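Local coordinates for probable secreted solute-binding lipoprotein (PDB 3I3V) that probably binds an extracellular solute as the secreted, lipid-anchored receptor of a membrane transport system, its exact ligand being unknown, at residues Val70-Lys75 / Gly289-Pro294; Ala179-Thr184 / Ile209-His214; Arg283-Ile288 / Val351-Leu356. All blocks are in the same frame, centred on the assembly; numbering follows the deposited sequence.

Interaction 1. Residues Val70-Lys75 / Gly289-Pro294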
loop_
_atom_site.group_PDB
_atom_site.type_symbol
_atom_site.label_atom_id
_atom_site.label_comp_id
_atom_site.label_asym_id
_atom_site.label_seq_id
_atom_site.Cartn_x
_atom_site.Cartn_y
_atom_site.Cartn_z
ATOM N N VAL C 70 -9.787 43.513 -30.910
ATOM C CA VAL C 70 -10.786 44.524 -31.267
ATOM C C VAL C 70 -12.101 44.262 -30.550
ATOM O O VAL C 70 -12.333 43.174 -30.020
ATOM C CB VAL C 70 -11.121 44.526 -32.787
ATOM C CG1 VAL C 70 -10.395 45.630 -33.478
ATOM C CG2 VAL C 70 -10.794 43.163 -33.409
ATOM N N ASN C 71 -12.973 45.263 -30.561
ATOM C CA ASN C 71 -14.262 45.123 -29.927
ATOM C C ASN C 71 -15.235 44.537 -30.941
ATOM O O ASN C 71 -14.863 44.248 -32.082
ATOM C CB ASN C 71 -14.773 46.476 -29.417
ATOM C CG ASN C 71 -14.919 47.512 -30.531
ATOM O OD1 ASN C 71 -15.869 48.311 -30.540
ATOM N ND2 ASN C 71 -13.972 47.518 -31.463
ATOM N N LEU C 72 -16.480 44.360 -30.513
ATOM C CA LEU C 72 -17.508 43.801 -31.366
ATOM C C LEU C 72 -18.420 44.903 -31.872
ATOM O O LEU C 72 -19.177 45.499 -31.104
ATOM C CB LEU C 72 -18.340 42.768 -30.601
ATOM C CG LEU C 72 -19.366 42.052 -31.488
ATOM C CD1 LEU C 72 -18.616 41.175 -32.491
ATOM C CD2 LEU C 72 -20.316 41.212 -30.645
ATOM N N TYR C 73 -18.335 45.183 -33.165
ATOM C CA TYR C 73 -19.186 46.191 -33.769
ATOM C C TYR C 73 -19.470 45.784 -35.209
ATOM O O TYR C 73 -18.930 44.790 -35.699
ATOM C CB TYR C 73 -18.534 47.579 -33.710
ATOM C CG TYR C 73 -17.337 47.780 -34.613
ATOM C CD1 TYR C 73 -16.113 47.157 -34.347
ATOM C CD2 TYR C 73 -17.422 48.610 -35.731
ATOM C CE1 TYR C 73 -14.999 47.361 -35.179
ATOM C CE2 TYR C 73 -16.330 48.819 -36.565
ATOM C CZ TYR C 73 -15.122 48.199 -36.290
ATOM O OH TYR C 73 -14.041 48.438 -37.106
ATOM N N ASP C 74 -20.311 46.561 -35.882
ATOM C CA ASP C 74 -20.716 46.289 -37.260
ATOM C C ASP C 74 -19.751 45.472 -38.124
ATOM O O ASP C 74 -20.079 44.365 -38.552
ATOM C CB ASP C 74 -21.037 47.600 -37.983
ATOM C CG ASP C 74 -21.671 47.368 -39.344
ATOM O OD1 ASP C 74 -21.077 47.793 -40.363
ATOM O OD2 ASP C 74 -22.762 46.751 -39.390
ATOM N N LYS C 75 -18.570 46.021 -38.388
ATOM C CA LYS C 75 -17.589 45.343 -39.227
ATOM C C LYS C 75 -17.074 43.990 -38.727
ATOM O O LYS C 75 -17.107 43.012 -39.470
ATOM C CB LYS C 75 -16.404 46.277 -39.503
ATOM C CG LYS C 75 -15.361 45.685 -40.436
ATOM C CD LYS C 75 -14.490 46.762 -41.093
ATOM C CE LYS C 75 -15.091 47.246 -42.384
ATOM N NZ LYS C 75 -15.223 46.117 -43.341
ATOM N N GLY C 289 -11.725 42.200 -27.519
ATOM C CA GLY C 289 -11.646 40.772 -27.272
ATOM C C GLY C 289 -10.518 40.198 -28.114
ATOM O O GLY C 289 -10.000 40.897 -28.992
ATOM N N PHE C 290 -10.136 38.943 -27.852
ATOM C CA PHE C 290 -9.057 38.272 -28.588
ATOM C C PHE C 290 -9.594 37.420 -29.749
ATOM O O PHE C 290 -10.362 36.480 -29.531
ATOM C CB PHE C 290 -8.251 37.356 -27.642
ATOM C CG PHE C 290 -7.443 38.096 -26.597
ATOM C CD1 PHE C 290 -6.227 38.692 -26.921
ATOM C CD2 PHE C 290 -7.895 38.178 -25.276
ATOM C CE1 PHE C 290 -5.464 39.358 -25.945
ATOM C CE2 PHE C 290 -7.140 38.841 -24.305
ATOM C CZ PHE C 290 -5.921 39.430 -24.643
ATOM N N TRP C 291 -9.180 37.731 -30.976
ATOM C CA TRP C 291 -9.628 36.965 -32.133
ATOM C C TRP C 291 -8.450 36.179 -32.700
ATOM O O TRP C 291 -7.306 36.634 -32.627
ATOM C CB TRP C 291 -10.183 37.888 -33.226
ATOM C CG TRP C 291 -11.286 38.800 -32.782
ATOM C CD1 TRP C 291 -11.211 39.774 -31.826
ATOM C CD2 TRP C 291 -12.614 38.871 -33.323
ATOM N NE1 TRP C 291 -12.406 40.450 -31.743
ATOM C CE2 TRP C 291 -13.283 39.918 -32.650
ATOM C CE3 TRP C 291 -13.301 38.152 -34.313
ATOM C CZ2 TRP C 291 -14.607 40.267 -32.936
ATOM C CZ3 TRP C 291 -14.614 38.499 -34.597
ATOM C CH2 TRP C 291 -15.253 39.548 -33.913
ATOM N N ILE C 292 -8.721 35.001 -33.259
ATOM C CA ILE C 292 -7.644 34.206 -33.841
ATOM C C ILE C 292 -7.822 34.091 -35.350
ATOM O O ILE C 292 -8.881 33.710 -35.831
ATOM C CB ILE C 292 -7.582 32.792 -33.235
ATOM C CG1 ILE C 292 -7.329 32.888 -31.728
ATOM C CG2 ILE C 292 -6.465 31.985 -33.912
ATOM C CD1 ILE C 292 -7.071 31.551 -31.067
ATOM N N SER C 293 -6.775 34.420 -36.096
ATOM C CA SER C 293 -6.843 34.359 -37.548
ATOM C C SER C 293 -6.400 33.002 -38.063
ATOM O O SER C 293 -5.856 32.192 -37.313
ATOM C CB SER C 293 -5.939 35.414 -38.159
ATOM O OG SER C 293 -4.587 35.083 -37.895
ATOM N N PRO C 294 -6.654 32.721 -39.351
ATOM C CA PRO C 294 -6.219 31.421 -39.876
ATOM C C PRO C 294 -4.700 31.297 -39.746
ATOM O O PRO C 294 -4.183 30.216 -39.486
ATOM C CB PRO C 294 -6.703 31.458 -41.321
ATOM C CG PRO C 294 -8.034 32.180 -41.176
ATOM C CD PRO C 294 -7.664 33.334 -40.235
#
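The carbonyl oxygen of V70 is the hub of this contact, gripped by two N-H groups of the partner strand. G289 N reaches V70 O at 2.8 Å in a nearly straight bond, and the indole of W291 delivers a second proton, NE1 lying 3.2 Å from V70 O. The oxygen sits in the plane of the indole, whereas both donors stand above the plane of the V70 carbonyl, about 48° out of it. In return V70 N gives only a weak bond to G289 O, bent to 135°, so the antiparallel hydrogen-bonded pair V70-G289 is lopsided. The same W291 ring has V70 CG2 over one face, 3.6 Å from NE1, so one residue supplies both the acceptor at the ring edge and a methyl on its face. L72, with CG anti to its backbone N (chi1 -175°), brings CD1 to the far edge of the benzo ring, 4.0 Å from CH2. The pairing adds 289-292 as the antiparallel edge strand beside 67-70 in the four-stranded sheet of one lobe of a periplasmic-binding-protein fold, in the order 41-46, 9-14, 67-70, 289-292. Farther out, W79 meets the W291 ring edge-to-face, and the W291 backbone is hydrogen-bonded to V68. V70 also packs on L51 of helix 51-60. At the end of the strand S293 is the N-cap of helix 294-298, its OG bonded to G296 N and to A65 O.

Interaction 2. Residues Ala179-Thr184 / Ile209-His214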
loop_
_atom_site.group_PDB
_atom_site.type_symbol
_atom_site.label_atom_id
_atom_site.label_comp_id
_atom_site.label_asym_id
_atom_site.label_seq_id
_atom_site.Cartn_x
_atom_site.Cartn_y
_atom_site.Cartn_z
ATOM N N ALA C 179 -32.037 55.344 -23.746
ATOM C CA ALA C 179 -32.254 53.939 -24.062
ATOM C C ALA C 179 -32.285 53.098 -22.796
ATOM O O ALA C 179 -32.996 52.101 -22.726
ATOM C CB ALA C 179 -31.156 53.436 -25.010
ATOM N N GLN C 180 -31.515 53.494 -21.790
ATOM C CA GLN C 180 -31.495 52.758 -20.531
ATOM C C GLN C 180 -32.814 52.969 -19.778
ATOM O O GLN C 180 -33.410 52.023 -19.253
ATOM C CB GLN C 180 -30.310 53.216 -19.670
ATOM C CG GLN C 180 -30.521 52.990 -18.181
ATOM C CD GLN C 180 -29.264 53.174 -17.365
ATOM O OE1 GLN C 180 -28.268 53.738 -17.835
ATOM N NE2 GLN C 180 -29.307 52.709 -16.122
ATOM N N ILE C 181 -33.268 54.220 -19.729
ATOM C CA ILE C 181 -34.514 54.543 -19.045
ATOM C C ILE C 181 -35.668 53.843 -19.771
ATOM O O ILE C 181 -36.517 53.219 -19.132
ATOM C CB ILE C 181 -34.733 56.085 -18.984
ATOM C CG1 ILE C 181 -33.552 56.733 -18.233
ATOM C CG2 ILE C 181 -36.038 56.413 -18.256
ATOM C CD1 ILE C 181 -33.514 58.252 -18.252
ATOM N N ILE C 182 -35.696 53.921 -21.098
ATOM C CA ILE C 182 -36.760 53.249 -21.840
ATOM C C ILE C 182 -36.719 51.755 -21.502
ATOM O O ILE C 182 -37.739 51.076 -21.503
ATOM C CB ILE C 182 -36.604 53.442 -23.384
ATOM C CG1 ILE C 182 -37.004 54.867 -23.777
ATOM C CG2 ILE C 182 -37.444 52.400 -24.149
ATOM C CD1 ILE C 182 -36.833 55.161 -25.251
ATOM N N GLN C 183 -35.536 51.246 -21.192
ATOM C CA GLN C 183 -35.402 49.831 -20.865
ATOM C C GLN C 183 -35.909 49.481 -19.479
ATOM O O GLN C 183 -35.713 48.362 -19.010
ATOM C CB GLN C 183 -33.947 49.376 -21.006
ATOM C CG GLN C 183 -33.541 49.052 -22.436
ATOM C CD GLN C 183 -32.066 48.730 -22.552
ATOM O OE1 GLN C 183 -31.243 49.617 -22.772
ATOM N NE2 GLN C 183 -31.723 47.455 -22.390
ATOM N N THR C 184 -36.551 50.432 -18.816
ATOM C CA THR C 184 -37.091 50.156 -17.495
ATOM C C THR C 184 -38.165 49.076 -17.653
ATOM O O THR C 184 -38.396 48.281 -16.744
ATOM C CB THR C 184 -37.732 51.415 -16.877
ATOM O OG1 THR C 184 -36.737 52.442 -16.738
ATOM C CG2 THR C 184 -38.326 51.093 -15.498
ATOM N N ILE C 209 -41.038 55.047 -22.654
ATOM C CA ILE C 209 -41.038 56.387 -23.226
ATOM C C ILE C 209 -41.928 57.297 -22.383
ATOM O O ILE C 209 -41.671 58.495 -22.289
ATOM C CB ILE C 209 -41.529 56.382 -24.693
ATOM C CG1 ILE C 209 -40.514 55.655 -25.582
ATOM C CG2 ILE C 209 -41.730 57.800 -25.169
ATOM C CD1 ILE C 209 -40.839 55.689 -27.068
ATOM N N GLU C 210 -42.968 56.726 -21.772
ATOM C CA GLU C 210 -43.860 57.508 -20.913
ATOM C C GLU C 210 -43.056 57.859 -19.672
ATOM O O GLU C 210 -42.964 59.019 -19.275
ATOM C CB GLU C 210 -45.084 56.698 -20.463
ATOM C CG GLU C 210 -46.101 56.332 -21.532
ATOM C CD GLU C 210 -47.297 55.568 -20.948
ATOM O OE1 GLU C 210 -48.141 55.088 -21.738
ATOM O OE2 GLU C 210 -47.393 55.452 -19.699
ATOM N N TYR C 211 -42.475 56.831 -19.064
ATOM C CA TYR C 211 -41.682 57.018 -17.867
ATOM C C TYR C 211 -40.658 58.114 -18.123
ATOM O O TYR C 211 -40.569 59.079 -17.367
ATOM C CB TYR C 211 -41.002 55.702 -17.475
ATOM C CG TYR C 211 -40.163 55.806 -16.222
ATOM C CD1 TYR C 211 -40.591 56.583 -15.136
ATOM C CD2 TYR C 211 -38.943 55.124 -16.112
ATOM C CE1 TYR C 211 -39.825 56.677 -13.972
ATOM C CE2 TYR C 211 -38.173 55.210 -14.955
ATOM C CZ TYR C 211 -38.620 55.988 -13.891
ATOM O OH TYR C 211 -37.854 56.084 -12.755
ATOM N N PHE C 212 -39.900 57.978 -19.204
ATOM C CA PHE C 212 -38.896 58.976 -19.542
ATOM C C PHE C 212 -39.487 60.374 -19.635
ATOM O O PHE C 212 -38.943 61.320 -19.073
ATOM C CB PHE C 212 -38.235 58.649 -20.879
ATOM C CG PHE C 212 -37.291 59.712 -21.352
ATOM C CD1 PHE C 212 -35.995 59.777 -20.856
ATOM C CD2 PHE C 212 -37.713 60.675 -22.263
ATOM C CE1 PHE C 212 -35.128 60.786 -21.260
ATOM C CE2 PHE C 212 -36.857 61.691 -22.674
ATOM C CZ PHE C 212 -35.557 61.747 -22.170
ATOM N N ALA C 213 -40.590 60.498 -20.369
ATOM C CA ALA C 213 -41.258 61.785 -20.564
ATOM C C ALA C 213 -41.731 62.383 -19.250
ATOM O O ALA C 213 -41.716 63.604 -19.073
ATOM C CB ALA C 213 -42.436 61.625 -21.518
ATOM N N HIS C 214 -42.157 61.522 -18.333
ATOM C CA HIS C 214 -42.623 61.966 -17.026
ATOM C C HIS C 214 -41.422 62.572 -16.283
ATOM O O HIS C 214 -41.459 63.731 -15.877
ATOM C CB HIS C 214 -43.216 60.770 -16.264
ATOM C CG HIS C 214 -43.879 61.131 -14.968
ATOM N ND1 HIS C 214 -44.722 62.214 -14.833
ATOM C CD2 HIS C 214 -43.853 60.523 -13.757
ATOM C CE1 HIS C 214 -45.185 62.259 -13.597
ATOM N NE2 HIS C 214 -44.673 61.244 -12.924
#
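I181 buries more surface here than any other residue and works with both of its branches. Its CG2, anti to the backbone N, meets the ring of Y211 with 3.8 Å to CD2, and it also lies close to the backbone of F212. The other branch runs out with CG1 anti to the carbonyl carbon (chi1 -59°) and chi2 extended, which carries CD1 to the edge of the F212 ring, in its plane and 3.9 Å from CD1 of that ring. I181 is thus set between two successive aromatic residues of the facing helix, crossing each at about a right angle.

I182 is the second contributor. Its extended CG1-CD1 arm reaches I209, the two isoleucines lying side by side and pointing the same way, with I182 CD1 3.7 Å from I209 CG1.

Y211, its CG anti to the backbone N (chi1 -179°), is met by T184 as well as I181. T184 OG1 stands at the ring edge, near its plane, 3.5 Å from Y211 CD2. This hydroxyl is already committed: T184 OG1 donates to I181 O over 2.5 Å, in the carbonyl plane on a lone pair. T184 N bonds to the same oxygen, so the I181 carbonyl, where helix 172-182 gives way to a 3-10 segment, accepts twice. The OG1 bond fixes the threonine hydroxyl at the tyrosine edge without any hydrogen bond between the two segments.

F377 adds an edge-to-face partner to F212, and helix 383-392 covers I182 and I209 through L390 and V386. The contact is apolar helix-to-helix packing, joining the C-terminal end of helix 172-182 to the middle of helix 203-217 in the helical layer of an alpha/beta lobe, as in other periplasmic binding proteins.

Interaction 3. Residues Arg283-Ile288 / Val351-Leu356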
loop_
_atom_site.group_PDB
_atom_site.type_symbol
_atom_site.label_atom_id
_atom_site.label_comp_id
_atom_site.label_asym_id
_atom_site.label_seq_id
_atom_site.Cartn_x
_atom_site.Cartn_y
_atom_site.Cartn_z
ATOM N N ARG C 283 -24.425 47.427 -18.749
ATOM C CA ARG C 283 -23.248 46.573 -18.735
ATOM C C ARG C 283 -23.118 45.948 -20.119
ATOM O O ARG C 283 -24.084 45.401 -20.656
ATOM C CB ARG C 283 -23.351 45.476 -17.666
ATOM C CG ARG C 283 -23.208 45.984 -16.229
ATOM C CD ARG C 283 -23.164 44.846 -15.202
ATOM N NE ARG C 283 -21.879 44.137 -15.165
ATOM C CZ ARG C 283 -21.664 43.006 -14.489
ATOM N NH1 ARG C 283 -22.646 42.446 -13.793
ATOM N NH2 ARG C 283 -20.465 42.429 -14.505
ATOM N N ALA C 284 -21.927 46.062 -20.700
ATOM C CA ALA C 284 -21.629 45.502 -22.015
ATOM C C ALA C 284 -20.347 44.689 -21.835
ATOM O O ALA C 284 -19.447 45.097 -21.095
ATOM C CB ALA C 284 -21.420 46.623 -23.033
ATOM N N TYR C 285 -20.268 43.540 -22.499
ATOM C CA TYR C 285 -19.104 42.677 -22.377
ATOM C C TYR C 285 -18.413 42.487 -23.714
ATOM O O TYR C 285 -17.615 41.562 -23.874
ATOM C CB TYR C 285 -19.533 41.311 -21.847
ATOM C CG TYR C 285 -20.286 41.368 -20.538
ATOM C CD1 TYR C 285 -19.619 41.604 -19.333
ATOM C CD2 TYR C 285 -21.671 41.223 -20.505
ATOM C CE1 TYR C 285 -20.312 41.698 -18.127
ATOM C CE2 TYR C 285 -22.374 41.313 -19.305
ATOM C CZ TYR C 285 -21.687 41.557 -18.121
ATOM O OH TYR C 285 -22.388 41.697 -16.944
ATOM N N THR C 286 -18.705 43.356 -24.677
ATOM C CA THR C 286 -18.105 43.199 -25.990
ATOM C C THR C 286 -17.118 44.255 -26.439
ATOM O O THR C 286 -17.054 44.601 -27.618
ATOM C CB THR C 286 -19.182 43.004 -27.084
ATOM O OG1 THR C 286 -20.172 44.038 -26.990
ATOM C CG2 THR C 286 -19.833 41.631 -26.936
ATOM N N LEU C 287 -16.355 44.774 -25.484
ATOM C CA LEU C 287 -15.298 45.725 -25.795
ATOM C C LEU C 287 -14.147 44.795 -26.200
ATOM O O LEU C 287 -14.324 43.568 -26.224
ATOM C CB LEU C 287 -14.933 46.558 -24.566
ATOM C CG LEU C 287 -15.817 47.799 -24.373
ATOM C CD1 LEU C 287 -17.261 47.378 -24.180
ATOM C CD2 LEU C 287 -15.324 48.607 -23.180
ATOM N N ILE C 288 -12.985 45.355 -26.516
ATOM C CA ILE C 288 -11.839 44.561 -26.957
ATOM C C ILE C 288 -11.785 43.084 -26.525
ATOM O O ILE C 288 -11.815 42.758 -25.342
ATOM C CB ILE C 288 -10.529 45.256 -26.564
ATOM C CG1 ILE C 288 -10.425 46.583 -27.322
ATOM C CG2 ILE C 288 -9.335 44.354 -26.872
ATOM C CD1 ILE C 288 -9.111 47.305 -27.134
ATOM N N VAL C 351 -28.798 45.924 -8.030
ATOM C CA VAL C 351 -28.793 46.701 -9.261
ATOM C C VAL C 351 -29.011 45.739 -10.437
ATOM O O VAL C 351 -28.401 44.674 -10.484
ATOM C CB VAL C 351 -27.445 47.470 -9.386
ATOM C CG1 VAL C 351 -26.531 46.821 -10.413
ATOM C CG2 VAL C 351 -27.714 48.922 -9.705
ATOM N N SER C 352 -29.890 46.107 -11.367
ATOM C CA SER C 352 -30.186 45.254 -12.519
ATOM C C SER C 352 -29.511 45.694 -13.816
ATOM O O SER C 352 -29.449 46.882 -14.130
ATOM C CB SER C 352 -31.698 45.180 -12.743
ATOM O OG SER C 352 -32.345 44.598 -11.625
ATOM N N GLN C 353 -29.020 44.715 -14.571
ATOM C CA GLN C 353 -28.340 44.972 -15.837
ATOM C C GLN C 353 -29.291 45.251 -16.979
ATOM O O GLN C 353 -30.275 44.532 -17.154
ATOM C CB GLN C 353 -27.516 43.761 -16.283
ATOM C CG GLN C 353 -26.328 43.370 -15.452
ATOM C CD GLN C 353 -25.611 42.178 -16.061
ATOM O OE1 GLN C 353 -25.209 42.209 -17.228
ATOM N NE2 GLN C 353 -25.452 41.118 -15.275
ATOM N N VAL C 354 -28.993 46.285 -17.759
ATOM C CA VAL C 354 -29.775 46.577 -18.951
ATOM C C VAL C 354 -28.764 46.581 -20.092
ATOM O O VAL C 354 -27.555 46.579 -19.863
ATOM C CB VAL C 354 -30.535 47.916 -18.878
ATOM C CG1 VAL C 354 -31.584 47.832 -17.786
ATOM C CG2 VAL C 354 -29.576 49.068 -18.643
ATOM N N LEU C 355 -29.242 46.600 -21.321
ATOM C CA LEU C 355 -28.319 46.518 -22.430
ATOM C C LEU C 355 -27.786 47.798 -23.074
ATOM O O LEU C 355 -28.391 48.874 -22.981
ATOM C CB LEU C 355 -28.938 45.574 -23.471
ATOM C CG LEU C 355 -29.096 45.856 -24.955
ATOM C CD1 LEU C 355 -29.692 44.620 -25.605
ATOM C CD2 LEU C 355 -30.009 47.049 -25.178
ATOM N N LEU C 356 -26.608 47.662 -23.684
ATOM C CA LEU C 356 -25.952 48.744 -24.408
ATOM C C LEU C 356 -26.360 48.516 -25.869
ATOM O O LEU C 356 -25.923 47.561 -26.498
ATOM C CB LEU C 356 -24.432 48.650 -24.278
ATOM C CG LEU C 356 -23.708 49.676 -25.169
ATOM C CD1 LEU C 356 -24.106 51.066 -24.732
ATOM C CD2 LEU C 356 -22.197 49.504 -25.091
HETATM O O HOH W 1 -25.988 43.654 -19.814
#
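Strands 280-284 and 352-354 run parallel here but are only loosely joined at this end, by one weak, though fairly straight, backbone bond from R283 N to V354 O, 3.4 Å long. R283 and Q353 carry most of the side-chain contact. The glutamine CG is anti to the carbonyl carbon and chi2 is extended (-178°), so the amide is held out toward the other strand. Y285 OH donates to Q353 OE1 at 2.9 Å, the oxygen lying at the ring edge and near its plane, while ring and amide planes stand steeply to one another at 77°.

The arm of R283 passes the glutamine obliquely. The bend at chi3 (76°) turns the guanidinium back so that Y285 CZ comes over the rim of one face, though the tyrosine hydroxyl beside it is less surely placed. R283 NH1 and Q353 NE2 are neighbours but both are donors, and no bond joins them; the pair meets through its aliphatic parts, R283 CD on Q353 CG at 3.5 Å.

At the level of the weak bond a water lies 2.7 Å from R283 O and 3.1 Å from Q353 OE1, placed to donate to either, though it has more acceptors in reach than protons. Q353 OE1 takes the tyrosine hydroxyl and can also take the water. One residue on from R283, L356 brings CD2 against A284 CB at 3.6 Å, an apolar touch.

Residues 285-288 run from strand 280-284 of one sheet to 289-292 of the other, consistent with an inter-lobe connection of the periplasmic-binding-protein fold. Strand 280-284 also pairs antiparallel with strand 122-131, A284 bonding through its backbone to T124, and Y285 is covered by A123 and by A104, A105 and D108 of helix 103-108.

From the N terminus, residues 70-75 are met first and wait for 289-294, so interaction 1 closes a loop of 213 residues, just over half of the modelled chain. Interaction 2 is nested within that loop, closing a short helical excursion between 179-184 and 209-214. Interaction 3 opens at 283-288, before interaction 1 has closed, and is completed by 351-356, so the two cross. Strand 280-284 is followed, after the short connection 285-288, by 289-292, and L72 N lies 3.0 Å from T286 O, a probable hydrogen bond between interactions 1 and 3. Interaction 3 thus lies between the four-stranded sheet and the helices of interaction 2, whose Q180 packs on V354.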